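Local coordinates for protein putative glucosidase lplD, ALPHA-GALACTURONIDASE (Bacillus subtilis, PDB 3FEF) that hydrolyses alpha-1,4-linked galacturonate oligomers such as di-galacturonate, as an NAD- and manganese-dependent alpha-galacturonidase of glycosyl hydrolase family 4, at residues R100-G112 / R271-K283. Residues are numbered along the deposited sequence; the frame is centred on the assembly and turned at random.
With SO4 (sulfate ion), chain E.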
ATOM      1  N   ARG A 100     -30.012 -31.166   4.121  1.00 30.30           N
ATOM      2  CA  ARG A 100     -29.730 -32.590   3.998  1.00 33.52           C
ATOM      3  C   ARG A 100     -28.334 -32.920   4.506  1.00 34.27           C
ATOM      4  O   ARG A 100     -28.062 -34.059   4.858  1.00 35.18           O
ATOM      5  CB  ARG A 100     -29.815 -33.009   2.545  1.00 35.40           C
ATOM      6  CG  ARG A 100     -28.497 -32.859   1.804  1.00 34.62           C
ATOM      7  CD  ARG A 100     -28.686 -33.360   0.405  1.00 34.82           C
ATOM      8  NE  ARG A 100     -27.491 -33.244  -0.406  1.00 35.26           N
ATOM      9  CZ  ARG A 100     -27.511 -33.267  -1.728  1.00 35.63           C
ATOM     10  NH1 ARG A 100     -28.669 -33.403  -2.360  1.00 35.77           N
ATOM     11  NH2 ARG A 100     -26.385 -33.156  -2.415  1.00 36.09           N
ATOM     12  N   CYS A 101     -27.443 -31.930   4.528  1.00 32.96           N
ATOM     13  CA  CYS A 101     -26.110 -32.121   5.113  1.00 34.11           C
ATOM     14  C   CYS A 101     -25.993 -31.492   6.487  1.00 34.14           C
ATOM     15  O   CYS A 101     -24.888 -31.335   6.999  1.00 35.30           O
ATOM     16  CB  CYS A 101     -25.031 -31.510   4.232  1.00 32.63           C
ATOM     17  SG  CYS A 101     -24.988 -32.192   2.583  1.00 38.40           S
ATOM     18  N   GLY A 102     -27.117 -31.091   7.068  1.00 33.41           N
ATOM     19  CA  GLY A 102     -27.104 -30.537   8.421  1.00 32.08           C
ATOM     20  C   GLY A 102     -26.850 -29.039   8.529  1.00 30.61           C
ATOM     21  O   GLY A 102     -26.646 -28.519   9.627  1.00 31.98           O
ATOM     22  N   ILE A 103     -26.872 -28.343   7.398  1.00 28.76           N
ATOM     23  CA  ILE A 103     -26.613 -26.911   7.378  1.00 27.40           C
ATOM     24  C   ILE A 103     -27.905 -26.112   7.299  1.00 29.51           C
ATOM     25  O   ILE A 103     -28.646 -26.230   6.320  1.00 28.35           O
ATOM     26  CB  ILE A 103     -25.735 -26.530   6.172  1.00 26.74           C
ATOM     27  CG1 ILE A 103     -24.364 -27.209   6.292  1.00 23.81           C
ATOM     28  CG2 ILE A 103     -25.615 -24.997   6.061  1.00 25.68           C
ATOM     29  CD1 ILE A 103     -23.521 -27.107   5.053  1.00 23.34           C
ATOM     30  N   TYR A 104     -28.172 -25.316   8.337  1.00 26.51           N
ATOM     31  CA  TYR A 104     -29.310 -24.411   8.341  1.00 29.72           C
ATOM     32  C   TYR A 104     -28.910 -22.982   8.042  1.00 30.11           C
ATOM     33  O   TYR A 104     -27.810 -22.538   8.383  1.00 32.52           O
ATOM     34  CB  TYR A 104     -30.061 -24.494   9.670  1.00 34.02           C
ATOM     35  CG  TYR A 104     -30.728 -25.830   9.795  1.00 35.42           C
ATOM     36  CD1 TYR A 104     -32.086 -25.969   9.577  1.00 38.48           C
ATOM     37  CD2 TYR A 104     -29.980 -26.971  10.050  1.00 37.00           C
ATOM     38  CE1 TYR A 104     -32.692 -27.200   9.651  1.00 39.83           C
ATOM     39  CE2 TYR A 104     -30.580 -28.206  10.130  1.00 39.29           C
ATOM     40  CZ  TYR A 104     -31.934 -28.306   9.927  1.00 38.73           C
ATOM     41  OH  TYR A 104     -32.545 -29.520   9.999  1.00 44.20           O
ATOM     42  N   GLN A 105     -29.817 -22.278   7.390  1.00 27.33           N
ATOM     43  CA  GLN A 105     -29.615 -20.905   7.000  1.00 29.23           C
ATOM     44  C   GLN A 105     -30.875 -20.129   7.340  1.00 28.48           C
ATOM     45  O   GLN A 105     -31.987 -20.606   7.122  1.00 28.57           O
ATOM     46  CB  GLN A 105     -29.354 -20.824   5.495  1.00 27.68           C
ATOM     47  CG  GLN A 105     -28.057 -21.477   5.053  1.00 27.84           C
ATOM     48  CD  GLN A 105     -27.901 -21.459   3.544  1.00 29.24           C
ATOM     49  OE1 GLN A 105     -27.185 -20.619   2.994  1.00 30.01           O
ATOM     50  NE2 GLN A 105     -28.590 -22.372   2.866  1.00 26.33           N
ATOM     51  N   SER A 106     -30.710 -18.929   7.865  1.00 27.23           N
ATOM     52  CA  SER A 106     -31.865 -18.138   8.237  1.00 27.62           C
ATOM     53  C   SER A 106     -32.353 -17.285   7.070  1.00 27.76           C
ATOM     54  O   SER A 106     -33.537 -17.004   6.958  1.00 26.98           O
ATOM     55  CB  SER A 106     -31.537 -17.262   9.447  1.00 30.10           C
ATOM     56  OG  SER A 106     -30.341 -16.536   9.225  1.00 28.67           O
ATOM     57  N   VAL A 107     -31.448 -16.867   6.194  1.00 24.82           N
ATOM     58  CA  VAL A 107     -31.857 -16.017   5.089  1.00 25.22           C
ATOM     59  C   VAL A 107     -31.323 -16.566   3.787  1.00 27.76           C
ATOM     60  O   VAL A 107     -32.054 -16.677   2.811  1.00 28.46           O
ATOM     61  CB  VAL A 107     -31.336 -14.584   5.255  1.00 27.50           C
ATOM     62  CG1 VAL A 107     -31.968 -13.657   4.215  1.00 24.79           C
ATOM     63  CG2 VAL A 107     -31.595 -14.080   6.662  1.00 27.92           C
ATOM     64  N   GLY A 108     -30.031 -16.888   3.776  1.00 28.04           N
ATOM     65  CA  GLY A 108     -29.395 -17.492   2.612  1.00 29.26           C
ATOM     66  C   GLY A 108     -29.283 -16.646   1.361  1.00 30.35           C
ATOM     67  O   GLY A 108     -29.252 -17.187   0.262  1.00 31.14           O
ATOM     68  N   ASP A 109     -29.194 -15.327   1.516  1.00 29.20           N
ATOM     69  CA  ASP A 109     -29.101 -14.431   0.369  1.00 28.87           C
ATOM     70  C   ASP A 109     -27.785 -13.655   0.356  1.00 28.13           C
ATOM     71  O   ASP A 109     -27.567 -12.814  -0.507  1.00 31.91           O
ATOM     72  CB  ASP A 109     -30.277 -13.439   0.357  1.00 31.07           C
ATOM     73  CG  ASP A 109     -30.242 -12.454   1.528  1.00 31.99           C
ATOM     74  OD1 ASP A 109     -29.436 -12.630   2.454  1.00 32.70           O
ATOM     75  OD2 ASP A 109     -31.032 -11.493   1.536  1.00 36.43           O
ATOM     76  N   THR A 110     -26.910 -13.956   1.299  1.00 23.77           N
ATOM     77  CA  THR A 110     -25.732 -13.151   1.534  1.00 27.26           C
ATOM     78  C   THR A 110     -24.462 -13.996   1.573  1.00 26.43           C
ATOM     79  O   THR A 110     -23.620 -13.856   0.708  1.00 32.12           O
ATOM     80  CB  THR A 110     -25.916 -12.288   2.810  1.00 29.38           C
ATOM     81  OG1 THR A 110     -26.969 -11.340   2.573  1.00 31.38           O
ATOM     82  CG2 THR A 110     -24.642 -11.520   3.170  1.00 28.12           C
ATOM     83  N   VAL A 111     -24.322 -14.870   2.561  1.00 27.33           N
ATOM     84  CA  VAL A 111     -23.187 -15.801   2.628  1.00 28.49           C
ATOM     85  C   VAL A 111     -23.711 -17.223   2.812  1.00 29.92           C
ATOM     86  O   VAL A 111     -24.861 -17.509   2.482  1.00 27.23           O
ATOM     87  CB  VAL A 111     -22.193 -15.465   3.751  1.00 29.41           C
ATOM     88  CG1 VAL A 111     -21.426 -14.191   3.410  1.00 31.17           C
ATOM     89  CG2 VAL A 111     -22.902 -15.328   5.081  1.00 29.02           C
ATOM     90  N   GLY A 112     -22.881 -18.114   3.332  1.00 28.66           N
ATOM     91  CA  GLY A 112     -23.288 -19.512   3.453  1.00 27.32           C
ATOM     92  C   GLY A 112     -23.459 -20.093   2.051  1.00 30.94           C
ATOM     93  O   GLY A 112     -23.196 -19.402   1.044  1.00 30.63           O
ATOM     94  N   ARG A 271     -30.947 -12.308  12.541  1.00 23.82           N
ATOM     95  CA  ARG A 271     -31.092 -13.286  11.473  1.00 25.46           C
ATOM     96  C   ARG A 271     -29.973 -13.176  10.422  1.00 27.97           C
ATOM     97  O   ARG A 271     -29.646 -14.152   9.755  1.00 32.33           O
ATOM     98  CB  ARG A 271     -32.472 -13.144  10.818  1.00 24.17           C
ATOM     99  CG  ARG A 271     -32.731 -11.729  10.274  1.00 26.36           C
ATOM    100  CD  ARG A 271     -34.197 -11.468   9.969  1.00 25.80           C
ATOM    101  NE  ARG A 271     -34.688 -12.268   8.855  1.00 25.60           N
ATOM    102  CZ  ARG A 271     -34.797 -11.835   7.599  1.00 28.18           C
ATOM    103  NH1 ARG A 271     -35.271 -12.642   6.656  1.00 28.26           N
ATOM    104  NH2 ARG A 271     -34.433 -10.605   7.275  1.00 29.06           N
ATOM    105  N   HIS A 272     -29.399 -11.991  10.263  1.00 28.44           N
ATOM    106  CA  HIS A 272     -28.315 -11.802   9.299  1.00 29.70           C
ATOM    107  C   HIS A 272     -26.964 -12.078   9.927  1.00 29.55           C
ATOM    108  O   HIS A 272     -26.116 -12.713   9.311  1.00 30.79           O
ATOM    109  CB  HIS A 272     -28.324 -10.385   8.734  1.00 28.55           C
ATOM    110  CG  HIS A 272     -29.457 -10.127   7.798  1.00 29.76           C
ATOM    111  ND1 HIS A 272     -30.430  -9.182   8.051  1.00 29.98           N
ATOM    112  CD2 HIS A 272     -29.783 -10.701   6.617  1.00 28.87           C
ATOM    113  CE1 HIS A 272     -31.305  -9.183   7.062  1.00 30.12           C
ATOM    114  NE2 HIS A 272     -30.928 -10.085   6.172  1.00 30.02           N
ATOM    115  N   LEU A 273     -26.773 -11.594  11.153  1.00 28.64           N
ATOM    116  CA  LEU A 273     -25.521 -11.769  11.870  1.00 28.53           C
ATOM    117  C   LEU A 273     -25.238 -13.241  12.010  1.00 29.45           C
ATOM    118  O   LEU A 273     -24.090 -13.689  11.897  1.00 27.55           O
ATOM    119  CB  LEU A 273     -25.623 -11.157  13.278  1.00 26.71           C
ATOM    120  CG  LEU A 273     -25.714  -9.626  13.393  1.00 27.19           C
ATOM    121  CD1 LEU A 273     -26.023  -9.188  14.840  1.00 25.92           C
ATOM    122  CD2 LEU A 273     -24.434  -8.929  12.850  1.00 27.70           C
ATOM    123  N   ALA A 274     -26.298 -13.987  12.296  1.00 28.67           N
ATOM    124  CA  ALA A 274     -26.180 -15.405  12.605  1.00 30.86           C
ATOM    125  C   ALA A 274     -25.499 -16.206  11.493  1.00 29.96           C
ATOM    126  O   ALA A 274     -24.970 -17.265  11.743  1.00 31.14           O
ATOM    127  CB  ALA A 274     -27.548 -15.998  12.916  1.00 29.60           C
ATOM    128  N   GLU A 275     -25.492 -15.704  10.270  1.00 30.29           N
ATOM    129  CA  GLU A 275     -24.958 -16.512   9.179  1.00 31.78           C
ATOM    130  C   GLU A 275     -23.449 -16.338   8.954  1.00 31.86           C
ATOM    131  O   GLU A 275     -22.862 -17.052   8.129  1.00 29.77           O
ATOM    132  CB  GLU A 275     -25.710 -16.197   7.891  1.00 32.98           C
ATOM    133  CG  GLU A 275     -27.216 -16.095   8.084  1.00 35.88           C
ATOM    134  CD  GLU A 275     -27.965 -16.281   6.787  1.00 37.70           C
ATOM    135  OE1 GLU A 275     -27.974 -15.342   5.953  1.00 34.02           O
ATOM    136  OE2 GLU A 275     -28.535 -17.377   6.598  1.00 38.77           O
ATOM    137  N   PHE A 276     -22.829 -15.391   9.664  1.00 28.93           N
ATOM    138  CA  PHE A 276     -21.433 -15.015   9.377  1.00 27.25           C
ATOM    139  C   PHE A 276     -20.395 -15.709  10.245  1.00 27.44           C
ATOM    140  O   PHE A 276     -19.211 -15.617   9.954  1.00 28.99           O
ATOM    141  CB  PHE A 276     -21.219 -13.494   9.477  1.00 23.52           C
ATOM    142  CG  PHE A 276     -21.749 -12.732   8.297  1.00 24.15           C
ATOM    143  CD1 PHE A 276     -20.908 -12.340   7.277  1.00 22.02           C
ATOM    144  CD2 PHE A 276     -23.092 -12.413   8.214  1.00 23.70           C
ATOM    145  CE1 PHE A 276     -21.388 -11.646   6.209  1.00 23.49           C
ATOM    146  CE2 PHE A 276     -23.584 -11.736   7.127  1.00 24.81           C
ATOM    147  CZ  PHE A 276     -22.732 -11.346   6.123  1.00 24.05           C
ATOM    148  N   LEU A 277     -20.823 -16.378  11.312  1.00 30.57           N
ATOM    149  CA  LEU A 277     -19.873 -16.982  12.245  1.00 32.64           C
ATOM    150  C   LEU A 277     -20.361 -18.231  12.928  1.00 34.48           C
ATOM    151  O   LEU A 277     -21.545 -18.507  12.953  1.00 35.27           O
ATOM    152  CB  LEU A 277     -19.414 -15.986  13.317  1.00 34.33           C
ATOM    153  CG  LEU A 277     -20.290 -14.828  13.795  1.00 35.77           C
ATOM    154  CD1 LEU A 277     -21.723 -15.243  14.059  1.00 32.17           C
ATOM    155  CD2 LEU A 277     -19.635 -14.221  15.040  1.00 36.11           C
ATOM    156  N   PRO A 278     -19.421 -18.995  13.504  1.00 36.85           N
ATOM    157  CA  PRO A 278     -19.755 -20.158  14.320  1.00 37.34           C
ATOM    158  C   PRO A 278     -20.598 -19.736  15.520  1.00 35.67           C
ATOM    159  O   PRO A 278     -20.299 -18.725  16.164  1.00 38.48           O
ATOM    160  CB  PRO A 278     -18.379 -20.643  14.819  1.00 37.59           C
ATOM    161  CG  PRO A 278     -17.412 -20.107  13.843  1.00 35.51           C
ATOM    162  CD  PRO A 278     -17.969 -18.780  13.417  1.00 35.91           C
ATOM    163  N   GLY A 279     -21.634 -20.504  15.821  1.00 32.97           N
ATOM    164  CA  GLY A 279     -22.420 -20.278  17.022  1.00 31.95           C
ATOM    165  C   GLY A 279     -23.525 -21.310  17.123  1.00 32.40           C
ATOM    166  O   GLY A 279     -23.753 -22.060  16.186  1.00 31.91           O
ATOM    167  N   PRO A 280     -24.209 -21.355  18.272  1.00 31.96           N
ATOM    168  CA  PRO A 280     -25.386 -22.208  18.422  1.00 32.25           C
ATOM    169  C   PRO A 280     -26.593 -21.624  17.704  1.00 32.53           C
ATOM    170  O   PRO A 280     -27.633 -22.278  17.615  1.00 34.42           O
ATOM    171  CB  PRO A 280     -25.647 -22.192  19.933  1.00 31.79           C
ATOM    172  CG  PRO A 280     -24.964 -20.942  20.439  1.00 32.19           C
ATOM    173  CD  PRO A 280     -23.776 -20.754  19.548  1.00 29.27           C
ATOM    174  N   TYR A 281     -26.442 -20.411  17.175  1.00 30.69           N
ATOM    175  CA  TYR A 281     -27.590 -19.606  16.729  1.00 28.62           C
ATOM    176  C   TYR A 281     -28.549 -20.276  15.754  1.00 28.63           C
ATOM    177  O   TYR A 281     -29.756 -20.325  15.996  1.00 28.58           O
ATOM    178  CB  TYR A 281     -27.106 -18.301  16.097  1.00 29.01           C
ATOM    179  CG  TYR A 281     -26.019 -17.612  16.888  1.00 29.41           C
ATOM    180  CD1 TYR A 281     -26.189 -17.332  18.249  1.00 29.26           C
ATOM    181  CD2 TYR A 281     -24.824 -17.247  16.288  1.00 27.01           C
ATOM    182  CE1 TYR A 281     -25.204 -16.691  18.972  1.00 29.33           C
ATOM    183  CE2 TYR A 281     -23.825 -16.609  17.014  1.00 29.01           C
ATOM    184  CZ  TYR A 281     -24.023 -16.330  18.348  1.00 28.53           C
ATOM    185  OH  TYR A 281     -23.030 -15.704  19.068  1.00 31.10           O
ATOM    186  N   LEU A 282     -28.014 -20.757  14.641  1.00 30.11           N
ATOM    187  CA  LEU A 282     -28.834 -21.226  13.524  1.00 30.93           C
ATOM    188  C   LEU A 282     -29.525 -22.548  13.829  1.00 32.51           C
ATOM    189  O   LEU A 282     -30.526 -22.884  13.209  1.00 30.89           O
ATOM    190  CB  LEU A 282     -27.983 -21.366  12.260  1.00 30.30           C
ATOM    191  CG  LEU A 282     -27.566 -20.053  11.598  1.00 31.44           C
ATOM    192  CD1 LEU A 282     -26.669 -20.327  10.383  1.00 29.06           C
ATOM    193  CD2 LEU A 282     -28.808 -19.260  11.196  1.00 28.82           C
ATOM    194  N   LYS A 283     -28.992 -23.286  14.796  1.00 34.42           N
ATOM    195  CA  LYS A 283     -29.567 -24.574  15.159  1.00 36.67           C
ATOM    196  C   LYS A 283     -30.554 -24.476  16.310  1.00 36.78           C
ATOM    197  O   LYS A 283     -31.307 -25.398  16.542  1.00 36.89           O
ATOM    198  CB  LYS A 283     -28.461 -25.586  15.468  1.00 36.87           C
ATOM    199  CG  LYS A 283     -27.603 -25.865  14.234  1.00 41.58           C
ATOM    200  CD  LYS A 283     -26.392 -26.732  14.520  1.00 43.35           C
ATOM    201  CE  LYS A 283     -25.931 -27.423  13.235  1.00 46.64           C
ATOM    202  NZ  LYS A 283     -24.935 -28.515  13.506  1.00 48.07           N
TER
HETATM  203  S   SO4 E   2     -35.562 -10.165   3.444  1.00 60.65           S
HETATM  204  O1  SO4 E   2     -36.873  -9.534   3.558  1.00 62.76           O
HETATM  205  O2  SO4 E   2     -35.507 -11.390   4.234  1.00 60.91           O
HETATM  206  O3  SO4 E   2     -34.558  -9.226   3.925  1.00 62.65           O
HETATM  207  O4  SO4 E   2     -35.292 -10.473   2.048  1.00 62.34           O
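Ser-106 and Arg-271 bring their CA atoms to 5.9 Å where the irregular loop 100-112, leading into helix 112-136 of the Rossmann-like NAD domain, runs against helix 270-273 and the type I turn Leu-273 to Phe-276 of the C-terminal domain. Glu-275 fits here because its carboxylate answers a run of backbone N-H groups: OE2 takes Val-107 N at 3.0 Å from above the carboxylate plane and Gly-108 N at 3.2 Å on its syn lone pair, with a weak third bond from Ser-106 N. Were Glu-275 an alanine, Val-107 N and Gly-108 N would probably lose their shared acceptor and the loop be held less firmly. With OG between the backbone N and the carbonyl carbon (chi1 51°), Ser-106 donates a hydrogen bond to Arg-271 O, 2.5 Å from OG, in the carbonyl plane, while Leu-282 sets CD1 against Tyr-104 O. Val-107, branched at CB, lays CG2 over one guanidinium face of Arg-271, toward its rim; NH1 donates a nearly straight hydrogen bond to O2 of a sulfate, probably from the crystallisation liquor. Glycine suits position 108, where phi is positive. Beside the metal site, Thr-110 OG1 donates to Asp-109 OD1 and is hydrogen-bonded to His-206 ND1, of a magnesium ligand. Phe-276 offers a broad flat surface: Thr-110 CG2 touches its CZ at 3.5 Å, and Val-111 CG2 stands in a CH-pi contact 4.0 Å from the ring centroid, 4° off the normal.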